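PDB 6JWS: 7,8-dihydro-6-hydroxymethylpterin pyrophosphokinase-dihydropteroate synthase from Plasmodium falciparum, which probably catalyses two consecutive steps of folate synthesis, transferring diphosphate from ATP to 6-hydroxymethyl-7,8-dihydropterin and then joining the product to 4-aminobenzoate to give 7,8-dihydropteroate. Local coordinates for residues G393-V397 and N398-F402; D545-V548 and Y549-N553; F649-N652 and Y653-K656; L697-L700 and T701-Q705. The protein carries 1 engineered substitution. One frame throughout, in Å; residues are numbered along the deposited sequence.

Contact 1 of 4, residues G393-V397 and N398-F402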
loop_
_atom_site.group_PDB
_atom_site.type_symbol
_atom_site.label_atom_id
_atom_site.label_comp_id
_atom_site.label_asym_id
_atom_site.label_seq_id
_atom_site.Cartn_x
_atom_site.Cartn_y
_atom_site.Cartn_z
ATOM N N GLY B 393 -10.912 -14.730 14.200
ATOM C CA GLY B 393 -10.513 -16.123 14.005
ATOM C C GLY B 393 -11.734 -17.034 13.857
ATOM O O GLY B 393 -12.745 -16.835 14.532
ATOM N N ILE B 394 -11.643 -17.993 12.932
ATOM C CA ILE B 394 -12.798 -18.778 12.511
ATOM C C ILE B 394 -12.814 -20.098 13.284
ATOM O O ILE B 394 -11.827 -20.824 13.289
ATOM C CB ILE B 394 -12.761 -19.061 10.993
ATOM C CG1 ILE B 394 -12.897 -17.805 10.136
ATOM C CG2 ILE B 394 -13.805 -20.105 10.601
ATOM C CD1 ILE B 394 -12.447 -18.010 8.699
ATOM N N LEU B 395 -13.947 -20.412 13.921
ATOM C CA LEU B 395 -14.163 -21.745 14.463
ATOM C C LEU B 395 -15.441 -22.326 13.867
ATOM O O LEU B 395 -16.532 -21.993 14.297
ATOM C CB LEU B 395 -14.256 -21.705 15.991
ATOM C CG LEU B 395 -14.465 -23.084 16.619
ATOM C CD1 LEU B 395 -13.195 -23.916 16.528
ATOM C CD2 LEU B 395 -14.900 -22.966 18.070
ATOM N N ASN B 396 -15.286 -23.181 12.864
ATOM C CA ASN B 396 -16.402 -23.892 12.270
ATOM C C ASN B 396 -16.453 -25.284 12.897
ATOM O O ASN B 396 -15.576 -26.107 12.649
ATOM C CB ASN B 396 -16.254 -23.986 10.750
ATOM C CG ASN B 396 -17.321 -24.845 10.094
ATOM O OD1 ASN B 396 -18.429 -24.976 10.599
ATOM N ND2 ASN B 396 -17.010 -25.403 8.936
ATOM N N VAL B 397 -17.478 -25.522 13.721
ATOM C CA VAL B 397 -17.528 -26.737 14.518
ATOM C C VAL B 397 -17.706 -27.960 13.610
ATOM O O VAL B 397 -16.987 -28.950 13.768
ATOM C CB VAL B 397 -18.552 -26.644 15.662
ATOM C CG1 VAL B 397 -18.645 -27.963 16.437
ATOM C CG2 VAL B 397 -18.199 -25.486 16.589
ATOM N N ASN B 398 -18.596 -27.849 12.619
ATOM C CA ASN B 398 -18.744 -28.863 11.588
ATOM C C ASN B 398 -17.382 -29.284 11.043
ATOM O O ASN B 398 -17.052 -30.472 11.061
ATOM C CB ASN B 398 -19.585 -28.371 10.410
ATOM C CG ASN B 398 -20.964 -28.987 10.364
ATOM O OD1 ASN B 398 -21.958 -28.303 10.611
ATOM N ND2 ASN B 398 -21.037 -30.271 10.041
ATOM N N TYR B 399 -16.620 -28.310 10.520
ATOM C CA TYR B 399 -15.328 -28.606 9.925
ATOM C C TYR B 399 -14.423 -29.261 10.959
ATOM O O TYR B 399 -13.859 -30.313 10.705
ATOM C CB TYR B 399 -14.618 -27.366 9.373
ATOM C CG TYR B 399 -13.348 -27.692 8.624
ATOM C CD1 TYR B 399 -13.383 -28.112 7.297
ATOM C CD2 TYR B 399 -12.107 -27.605 9.238
ATOM C CE1 TYR B 399 -12.223 -28.426 6.597
ATOM C CE2 TYR B 399 -10.934 -27.907 8.550
ATOM C CZ TYR B 399 -10.991 -28.318 7.225
ATOM O OH TYR B 399 -9.837 -28.618 6.548
ATOM N N ASP B 400 -14.313 -28.622 12.119
ATOM C CA ASP B 400 -13.370 -28.982 13.162
ATOM C C ASP B 400 -13.576 -30.431 13.617
ATOM O O ASP B 400 -12.623 -31.064 14.068
ATOM C CB ASP B 400 -13.521 -28.021 14.343
ATOM C CG ASP B 400 -12.215 -27.464 14.878
ATOM O OD1 ASP B 400 -11.549 -26.693 14.125
ATOM O OD2 ASP B 400 -11.879 -27.787 16.054
ATOM N N SER B 401 -14.817 -30.931 13.510
ATOM C CA SER B 401 -15.244 -32.206 14.075
ATOM C C SER B 401 -15.265 -33.308 13.014
ATOM O O SER B 401 -14.816 -34.416 13.279
ATOM C CB SER B 401 -16.607 -32.086 14.760
ATOM O OG SER B 401 -16.485 -31.508 16.055
ATOM N N PHE B 402 -15.783 -32.998 11.816
ATOM C CA PHE B 402 -16.166 -34.021 10.851
ATOM C C PHE B 402 -15.268 -34.023 9.610
ATOM O O PHE B 402 -15.485 -34.824 8.701
ATOM C CB PHE B 402 -17.648 -33.897 10.481
ATOM C CG PHE B 402 -18.585 -33.787 11.658
ATOM C CD1 PHE B 402 -18.517 -34.690 12.713
ATOM C CD2 PHE B 402 -19.551 -32.795 11.706
ATOM C CE1 PHE B 402 -19.380 -34.586 13.795
ATOM C CE2 PHE B 402 -20.418 -32.692 12.786
ATOM C CZ PHE B 402 -20.326 -33.587 13.833
#
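Asp400 N donates to Asn396 O at 2.9 Å, a nearly straight bond (163° at the hydrogen). It closes the first helical turn where strand 390-396 gives way to the short helix 397-402, with Asn396 in the N-cap position. The next link, from Ser401 N to Val397 O, is also 2.9 Å long but bent and weak. Asparagine is in general favoured at an N-cap, because its side-chain oxygen can accept from the open amides of a first turn. With CG trans to the backbone nitrogen (chi1 174°), the amide lies against Tyr399, its CG 3.8 Å from Tyr399 CB, and the amide and ring planes are only 27° apart although the two side chains cross almost at right angles. Asp400 turns back over the strand: its CB is 3.3 Å from Asn396 O, while Leu395 CD1 sits over one face of the carboxylate, 4.0 Å from Asp400 CG, its side chain crossing that of the aspartate about perpendicularly. Arg413 supplies a long, weak ion pair to OD2. Ser401 is small enough to tuck its CB against Val397 O at 3.3 Å; its hydroxyl has a weak bond to Glu410 N. The turn stands at the C-terminal end of the first strand of the TIM barrel, with the side chain of Asn396 about 8 Å from the bound pteroic acid. Strand 390-396 pairs with strand 428-432; Leu395 packs on Met418 of helix 411-424 and on Val455 of helix 448-464, and Val397 reaches Leu451 of the latter helix.

Contact 2 of 4, residues D545-V548 and Y549-N553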
loop_
_atom_site.group_PDB
_atom_site.type_symbol
_atom_site.label_atom_id
_atom_site.label_comp_id
_atom_site.label_asym_id
_atom_site.label_seq_id
_atom_site.Cartn_x
_atom_site.Cartn_y
_atom_site.Cartn_z
ATOM N N ASP B 545 -26.743 -5.808 -12.145
ATOM C CA ASP B 545 -26.806 -4.582 -12.913
ATOM C C ASP B 545 -25.557 -3.713 -12.667
ATOM O O ASP B 545 -24.897 -3.285 -13.597
ATOM C CB ASP B 545 -28.109 -3.847 -12.612
ATOM C CG ASP B 545 -28.197 -2.571 -13.415
ATOM O OD1 ASP B 545 -27.890 -2.620 -14.634
ATOM O OD2 ASP B 545 -28.520 -1.531 -12.815
ATOM N N ASN B 546 -25.219 -3.458 -11.405
ATOM C CA ASN B 546 -24.010 -2.728 -11.067
ATOM C C ASN B 546 -23.399 -3.370 -9.825
ATOM O O ASN B 546 -23.781 -3.033 -8.715
ATOM C CB ASN B 546 -24.331 -1.252 -10.819
ATOM C CG ASN B 546 -23.081 -0.411 -10.689
ATOM O OD1 ASN B 546 -22.024 -0.903 -10.273
ATOM N ND2 ASN B 546 -23.188 0.861 -11.040
ATOM N N LEU B 547 -22.483 -4.319 -10.007
ATOM C CA LEU B 547 -22.045 -5.181 -8.920
ATOM C C LEU B 547 -21.708 -4.371 -7.664
ATOM O O LEU B 547 -22.219 -4.637 -6.576
ATOM C CB LEU B 547 -20.852 -6.019 -9.406
ATOM C CG LEU B 547 -20.018 -6.692 -8.305
ATOM C CD1 LEU B 547 -20.671 -8.002 -7.855
ATOM C CD2 LEU B 547 -18.610 -6.958 -8.805
ATOM N N VAL B 548 -20.864 -3.349 -7.816
ATOM C CA VAL B 548 -20.311 -2.686 -6.660
ATOM C C VAL B 548 -21.396 -1.946 -5.881
ATOM O O VAL B 548 -21.457 -2.030 -4.648
ATOM C CB VAL B 548 -19.093 -1.823 -7.046
ATOM C CG1 VAL B 548 -18.766 -0.813 -5.953
ATOM C CG2 VAL B 548 -17.888 -2.732 -7.322
ATOM N N TYR B 549 -22.243 -1.222 -6.617
ATOM C CA TYR B 549 -23.241 -0.344 -6.023
ATOM C C TYR B 549 -24.513 -1.094 -5.617
ATOM O O TYR B 549 -25.162 -0.696 -4.640
ATOM C CB TYR B 549 -23.433 0.900 -6.900
ATOM C CG TYR B 549 -22.198 1.768 -6.857
ATOM C CD1 TYR B 549 -21.967 2.615 -5.779
ATOM C CD2 TYR B 549 -21.224 1.668 -7.836
ATOM C CE1 TYR B 549 -20.810 3.377 -5.707
ATOM C CE2 TYR B 549 -20.062 2.425 -7.779
ATOM C CZ TYR B 549 -19.860 3.278 -6.709
ATOM O OH TYR B 549 -18.727 4.042 -6.646
ATOM N N ASP B 550 -24.842 -2.184 -6.325
ATOM C CA ASP B 550 -25.984 -3.005 -5.933
ATOM C C ASP B 550 -25.791 -3.554 -4.511
ATOM O O ASP B 550 -26.699 -3.459 -3.685
ATOM C CB ASP B 550 -26.262 -4.129 -6.943
ATOM C CG ASP B 550 -26.705 -3.626 -8.319
ATOM O OD1 ASP B 550 -27.092 -2.420 -8.426
ATOM O OD2 ASP B 550 -26.637 -4.430 -9.293
ATOM N N ILE B 551 -24.586 -4.079 -4.226
ATOM C CA ILE B 551 -24.259 -4.674 -2.936
ATOM C C ILE B 551 -24.209 -3.595 -1.850
ATOM O O ILE B 551 -24.860 -3.732 -0.822
ATOM C CB ILE B 551 -22.980 -5.532 -3.061
ATOM C CG1 ILE B 551 -23.275 -6.844 -3.810
ATOM C CG2 ILE B 551 -22.333 -5.785 -1.713
ATOM C CD1 ILE B 551 -22.064 -7.460 -4.461
ATOM N N LYS B 552 -23.512 -2.478 -2.114
ATOM C CA LYS B 552 -23.507 -1.317 -1.234
ATOM C C LYS B 552 -24.926 -0.842 -0.913
ATOM O O LYS B 552 -25.268 -0.620 0.264
ATOM C CB LYS B 552 -22.684 -0.162 -1.827
ATOM C CG LYS B 552 -22.458 1.008 -0.883
ATOM C CD LYS B 552 -21.764 2.242 -1.458
ATOM C CE LYS B 552 -21.887 3.396 -0.482
ATOM N NZ LYS B 552 -20.847 4.438 -0.676
ATOM N N ASN B 553 -25.743 -0.634 -1.957
ATOM C CA ASN B 553 -27.111 -0.146 -1.747
ATOM C C ASN B 553 -27.922 -1.151 -0.928
ATOM O O ASN B 553 -28.666 -0.763 -0.048
ATOM C CB ASN B 553 -27.824 0.261 -3.045
ATOM C CG ASN B 553 -27.243 1.531 -3.642
ATOM O OD1 ASN B 553 -26.862 2.433 -2.892
ATOM N ND2 ASN B 553 -27.147 1.606 -4.969
HETATM O O HOH W 1 -28.137 -6.603 -9.677
HETATM O O HOH W 2 -28.237 -0.629 -10.390
#
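Asn546 leads into helix 547-564 with extended backbone angles, and Asp550 N, one turn on, donates to Asn546 O at 2.7 Å. This is the N-terminus of the barrel helix that follows strand 525-529, with Asn546 as its N-cap residue. The side chain of Asp550 returns the bond: OD2 accepts from Asn546 N at 2.7 Å, almost straight but from above the carboxylate plane. Its chi1 of -65° sets CG beside its own backbone nitrogen and swings the carboxylate back over the start of the helix, where an anion is probably favoured by the helix dipole. One water joins Asp545 N to Asp550 OD2; a second donates to Asp545 OD2 and Asp550 OD1, spanning two like-charged groups. The inward side is apolar, as suits a helix packed on a neighbour: Leu547 CD1 meets Ile551 CD1 at 3.7 Å, the two chains running alongside one another, and both lean on Leu590 of helix 584-592. Lys552 sends its amine away to Val596 O. Tyr549 receives Asn546 OD1 at its ring edge, with amide and ring 80° apart, while Val548 CG1 makes a CH-pi contact over one face, 4.1 Å from the ring centroid.

Contact 3 of 4, residues F649-N652 and Y653-K656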
loop_
_atom_site.group_PDB
_atom_site.type_symbol
_atom_site.label_atom_id
_atom_site.label_comp_id
_atom_site.label_asym_id
_atom_site.label_seq_id
_atom_site.Cartn_x
_atom_site.Cartn_y
_atom_site.Cartn_z
ATOM N N PHE B 649 -1.052 -24.986 6.197
ATOM C CA PHE B 649 -2.256 -25.795 6.318
ATOM C C PHE B 649 -1.957 -27.027 7.175
ATOM O O PHE B 649 -1.140 -27.868 6.796
ATOM C CB PHE B 649 -2.794 -26.166 4.933
ATOM C CG PHE B 649 -4.035 -27.029 4.915
ATOM C CD1 PHE B 649 -5.214 -26.606 5.514
ATOM C CD2 PHE B 649 -4.034 -28.261 4.271
ATOM C CE1 PHE B 649 -6.354 -27.399 5.482
ATOM C CE2 PHE B 649 -5.175 -29.052 4.232
ATOM C CZ PHE B 649 -6.334 -28.623 4.845
ATOM N N GLN B 650 -2.613 -27.109 8.343
ATOM C CA GLN B 650 -2.582 -28.299 9.186
ATOM C C GLN B 650 -3.567 -29.326 8.635
ATOM O O GLN B 650 -4.773 -29.161 8.793
ATOM C CB GLN B 650 -2.942 -27.973 10.640
ATOM C CG GLN B 650 -1.966 -27.025 11.321
ATOM C CD GLN B 650 -1.736 -27.373 12.773
ATOM O OE1 GLN B 650 -2.672 -27.619 13.536
ATOM N NE2 GLN B 650 -0.471 -27.398 13.164
ATOM N N MET B 651 -3.032 -30.374 7.995
ATOM C CA MET B 651 -3.829 -31.409 7.350
ATOM C C MET B 651 -4.742 -32.105 8.365
ATOM O O MET B 651 -4.322 -32.411 9.482
ATOM C CB MET B 651 -2.930 -32.441 6.656
ATOM C CG MET B 651 -2.259 -31.901 5.400
ATOM S SD MET B 651 -1.153 -33.076 4.574
ATOM C CE MET B 651 0.205 -33.171 5.743
ATOM N N ASN B 652 -6.000 -32.314 7.961
ATOM C CA ASN B 652 -6.973 -33.067 8.741
ATOM C C ASN B 652 -6.924 -34.542 8.340
ATOM O O ASN B 652 -7.034 -35.423 9.194
ATOM C CB ASN B 652 -8.378 -32.470 8.624
ATOM C CG ASN B 652 -8.536 -31.226 9.474
ATOM O OD1 ASN B 652 -8.211 -30.122 9.037
ATOM N ND2 ASN B 652 -9.029 -31.400 10.691
ATOM N N TYR B 653 -6.786 -34.776 7.027
ATOM C CA TYR B 653 -6.400 -36.056 6.456
ATOM C C TYR B 653 -5.246 -35.841 5.479
ATOM O O TYR B 653 -5.093 -34.743 4.943
ATOM C CB TYR B 653 -7.593 -36.738 5.781
ATOM C CG TYR B 653 -8.277 -35.963 4.683
ATOM C CD1 TYR B 653 -9.269 -35.033 4.970
ATOM C CD2 TYR B 653 -7.978 -36.203 3.349
ATOM C CE1 TYR B 653 -9.919 -34.339 3.960
ATOM C CE2 TYR B 653 -8.621 -35.523 2.325
ATOM C CZ TYR B 653 -9.597 -34.590 2.635
ATOM O OH TYR B 653 -10.236 -33.920 1.634
ATOM N N MET B 654 -4.458 -36.901 5.251
ATOM C CA MET B 654 -3.285 -36.844 4.390
ATOM C C MET B 654 -3.661 -36.314 3.003
ATOM O O MET B 654 -4.576 -36.820 2.350
ATOM C CB MET B 654 -2.604 -38.212 4.251
ATOM C CG MET B 654 -1.261 -38.141 3.536
ATOM S SD MET B 654 -0.095 -37.005 4.351
ATOM C CE MET B 654 0.775 -38.147 5.423
ATOM N N ARG B 655 -2.941 -35.272 2.572
ATOM C CA ARG B 655 -3.152 -34.729 1.242
ATOM C C ARG B 655 -1.964 -35.104 0.362
ATOM O O ARG B 655 -0.877 -35.374 0.864
ATOM C CB ARG B 655 -3.372 -33.213 1.300
ATOM C CG ARG B 655 -4.650 -32.775 2.001
ATOM C CD ARG B 655 -5.944 -33.162 1.299
ATOM N NE ARG B 655 -7.055 -32.259 1.601
ATOM C CZ ARG B 655 -7.532 -31.991 2.823
ATOM N NH1 ARG B 655 -6.986 -32.544 3.896
ATOM N NH2 ARG B 655 -8.550 -31.158 2.968
ATOM N N LYS B 656 -2.192 -35.117 -0.953
ATOM C CA LYS B 656 -1.117 -35.263 -1.923
ATOM C C LYS B 656 -0.234 -34.014 -1.907
ATOM O O LYS B 656 -0.673 -32.946 -1.481
ATOM C CB LYS B 656 -1.700 -35.503 -3.320
ATOM C CG LYS B 656 -2.094 -36.944 -3.628
ATOM C CD LYS B 656 -2.912 -37.097 -4.900
ATOM C CE LYS B 656 -2.138 -36.776 -6.164
ATOM N NZ LYS B 656 -2.928 -37.047 -7.389
#
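Phe649 presents the edge of its ring to one face of the Arg655 guanidinium, CE2 lying 4.0 Å from CZ of the arginine, with the two planes 84° apart. Tyr653 covers the opposite face: its ring lies flat against the guanidinium, with Arg655 NH1 above the ring centre. A broad, planar cation suits this slot between two aromatic side chains. NH1 also donates to Tyr653 O at 3.1 Å, in the plane of the guanidinium though bent at the hydrogen, which helps to fix the rotation of the group. Tyr653 can lie beneath it because chi1 of 58° places CG between its backbone nitrogen and carbonyl carbon, folding the ring toward the residues that follow. On another side of the loop, the soft sulfur of Met651 receives a weak bond from Arg655 N, 3.5 Å from SD. Met654 approaches the same sulfur, SD to SD at 4.1 Å, which the flexible methionine chains can accommodate. In the next shell, Tyr663 of helix 657-680 stacks with the Phe649 ring and offers its hydroxyl to Arg655 NH2 in a weak hydrogen bond, so that one tyrosine contacts both partners. Ile667 touches Phe649 too. The side chain of Phe649 is about 6 Å from the bound magnesium ion, near the magnesium ligands Met648 and Asp689. This is the long loop after helix 610-613 that leads into helix 657-680 on the TIM-barrel domain.

Contact 4 of 4, residues L697-L700 and T701-Q705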
loop_
_atom_site.group_PDB
_atom_site.type_symbol
_atom_site.label_atom_id
_atom_site.label_comp_id
_atom_site.label_asym_id
_atom_site.label_seq_id
_atom_site.Cartn_x
_atom_site.Cartn_y
_atom_site.Cartn_z
ATOM N N LEU B 697 0.249 -8.360 9.920
ATOM C CA LEU B 697 -0.219 -7.062 10.376
ATOM C C LEU B 697 0.814 -6.418 11.312
ATOM O O LEU B 697 0.947 -5.196 11.338
ATOM C CB LEU B 697 -1.595 -7.226 11.040
ATOM C CG LEU B 697 -2.730 -7.775 10.155
ATOM C CD1 LEU B 697 -4.024 -7.871 10.946
ATOM C CD2 LEU B 697 -2.966 -6.923 8.912
ATOM N N ASP B 698 1.535 -7.234 12.095
ATOM C CA ASP B 698 2.513 -6.697 13.039
ATOM C C ASP B 698 3.638 -5.972 12.304
ATOM O O ASP B 698 4.054 -4.911 12.740
ATOM C CB ASP B 698 3.093 -7.773 13.959
ATOM C CG ASP B 698 2.175 -8.142 15.125
ATOM O OD1 ASP B 698 1.150 -7.442 15.318
ATOM O OD2 ASP B 698 2.493 -9.133 15.844
ATOM N N VAL B 699 4.115 -6.553 11.196
ATOM C CA VAL B 699 5.208 -5.999 10.419
ATOM C C VAL B 699 4.722 -4.769 9.655
ATOM O O VAL B 699 5.453 -3.786 9.573
ATOM C CB VAL B 699 5.767 -7.051 9.443
ATOM C CG1 VAL B 699 6.718 -6.447 8.413
ATOM C CG2 VAL B 699 6.404 -8.217 10.174
ATOM N N LEU B 700 3.506 -4.821 9.078
ATOM C CA LEU B 700 3.008 -3.651 8.359
ATOM C C LEU B 700 2.815 -2.476 9.325
ATOM O O LEU B 700 3.155 -1.342 8.990
ATOM C CB LEU B 700 1.753 -3.986 7.547
ATOM C CG LEU B 700 1.921 -5.076 6.474
ATOM C CD1 LEU B 700 0.621 -5.352 5.740
ATOM C CD2 LEU B 700 2.995 -4.706 5.455
ATOM N N THR B 701 2.319 -2.766 10.535
ATOM C CA THR B 701 2.132 -1.757 11.569
ATOM C C THR B 701 3.471 -1.121 11.959
ATOM O O THR B 701 3.543 0.099 12.161
ATOM C CB THR B 701 1.373 -2.322 12.786
ATOM O OG1 THR B 701 0.093 -2.811 12.360
ATOM C CG2 THR B 701 1.116 -1.261 13.833
ATOM N N LYS B 702 4.528 -1.946 12.069
ATOM C CA LYS B 702 5.839 -1.460 12.467
ATOM C C LYS B 702 6.416 -0.551 11.387
ATOM O O LYS B 702 6.981 0.489 11.706
ATOM C CB LYS B 702 6.826 -2.592 12.756
ATOM C CG LYS B 702 7.154 -2.757 14.227
ATOM C CD LYS B 702 8.241 -1.835 14.726
ATOM C CE LYS B 702 8.494 -2.028 16.213
ATOM N NZ LYS B 702 9.340 -0.952 16.784
ATOM N N ILE B 703 6.296 -0.966 10.122
ATOM C CA ILE B 703 6.805 -0.146 9.043
ATOM C C ILE B 703 6.083 1.206 9.032
ATOM O O ILE B 703 6.705 2.226 8.727
ATOM C CB ILE B 703 6.718 -0.890 7.700
ATOM C CG1 ILE B 703 7.609 -2.134 7.699
ATOM C CG2 ILE B 703 7.033 0.053 6.543
ATOM C CD1 ILE B 703 7.456 -3.003 6.464
ATOM N N ASP B 704 4.797 1.217 9.427
ATOM C CA ASP B 704 3.979 2.422 9.366
ATOM C C ASP B 704 4.212 3.362 10.545
ATOM O O ASP B 704 3.805 4.516 10.475
ATOM C CB ASP B 704 2.488 2.095 9.348
ATOM C CG ASP B 704 1.837 2.260 7.991
ATOM O OD1 ASP B 704 2.507 2.767 7.066
ATOM O OD2 ASP B 704 0.658 1.884 7.873
ATOM N N GLN B 705 4.796 2.875 11.645
ATOM C CA GLN B 705 4.989 3.750 12.793
ATOM C C GLN B 705 6.301 4.522 12.644
ATOM O O GLN B 705 7.357 4.070 13.074
ATOM C CB GLN B 705 4.786 3.029 14.131
ATOM C CG GLN B 705 5.883 2.040 14.478
ATOM C CD GLN B 705 6.076 1.822 15.961
ATOM O OE1 GLN B 705 5.220 2.152 16.778
ATOM N NE2 GLN B 705 7.215 1.247 16.321
#
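Helix 690-704, which follows the last strand of the TIM barrel, includes a turn where Thr701 grips Leu697 O twice. Thr701 OG1 donates to that oxygen at 2.7 Å and Thr701 N at 2.9 Å, from opposite faces of the carbonyl plane. The hydroxyl reaches back because chi1 of -59° sets OG1 beside the backbone nitrogen, trans to the carbonyl carbon. A threonine is well placed on this exposed side of a helix: its polar branch is satisfied by the preceding turn, while the side chain packs on Tyr678 of helix 657-680. The regular ladder continues with Lys702 N to Asp698 O and with Ile703 N to Val699 O, the latter 3.0 Å long. Along the buried side, Val699 CG1 and Ile703 CD1 lie next to each other at 4.0 Å, branched apolar chains one turn apart, pointing the same way, which suit a face buried against the second subunit. In this barrel the helix also forms part of the dimer interface: Val699 packs on Met616 and Ile703 on Tyr676 of the second subunit. Asp698 is divided between the two chains, OD1 in a salt bridge to Lys694 and OD2 accepting from Asn617 N of the second subunit. Asp704 N donates to Leu700 O at 3.1 Å, while its carboxylate takes the hydroxyl of Tyr678. Ile703 O accepts from Gln592 NE2 of the second subunit.

How the contacts relate
All four contacts are local and belong to the TIM-barrel part of the chain, but they occupy different levels of it. Contact 1 joins a buried strand to a helix near the pterin site, whereas contacts 2 and 4 lie on outer helices, about 22 Å apart at their nearest atoms. Contact 2 relies on a carboxylate and waters at a solvent-facing helix start; contact 4 combines helical bonds with a subunit interface. Contact 3, a loop of aromatic, cationic and sulfur contacts, is largely at the surface, though Phe649 is buried. Only contacts 1 and 3 touch, where Tyr399 OH packs 3.3 Å from Asn652 OD1 and also meets Phe649 CE1.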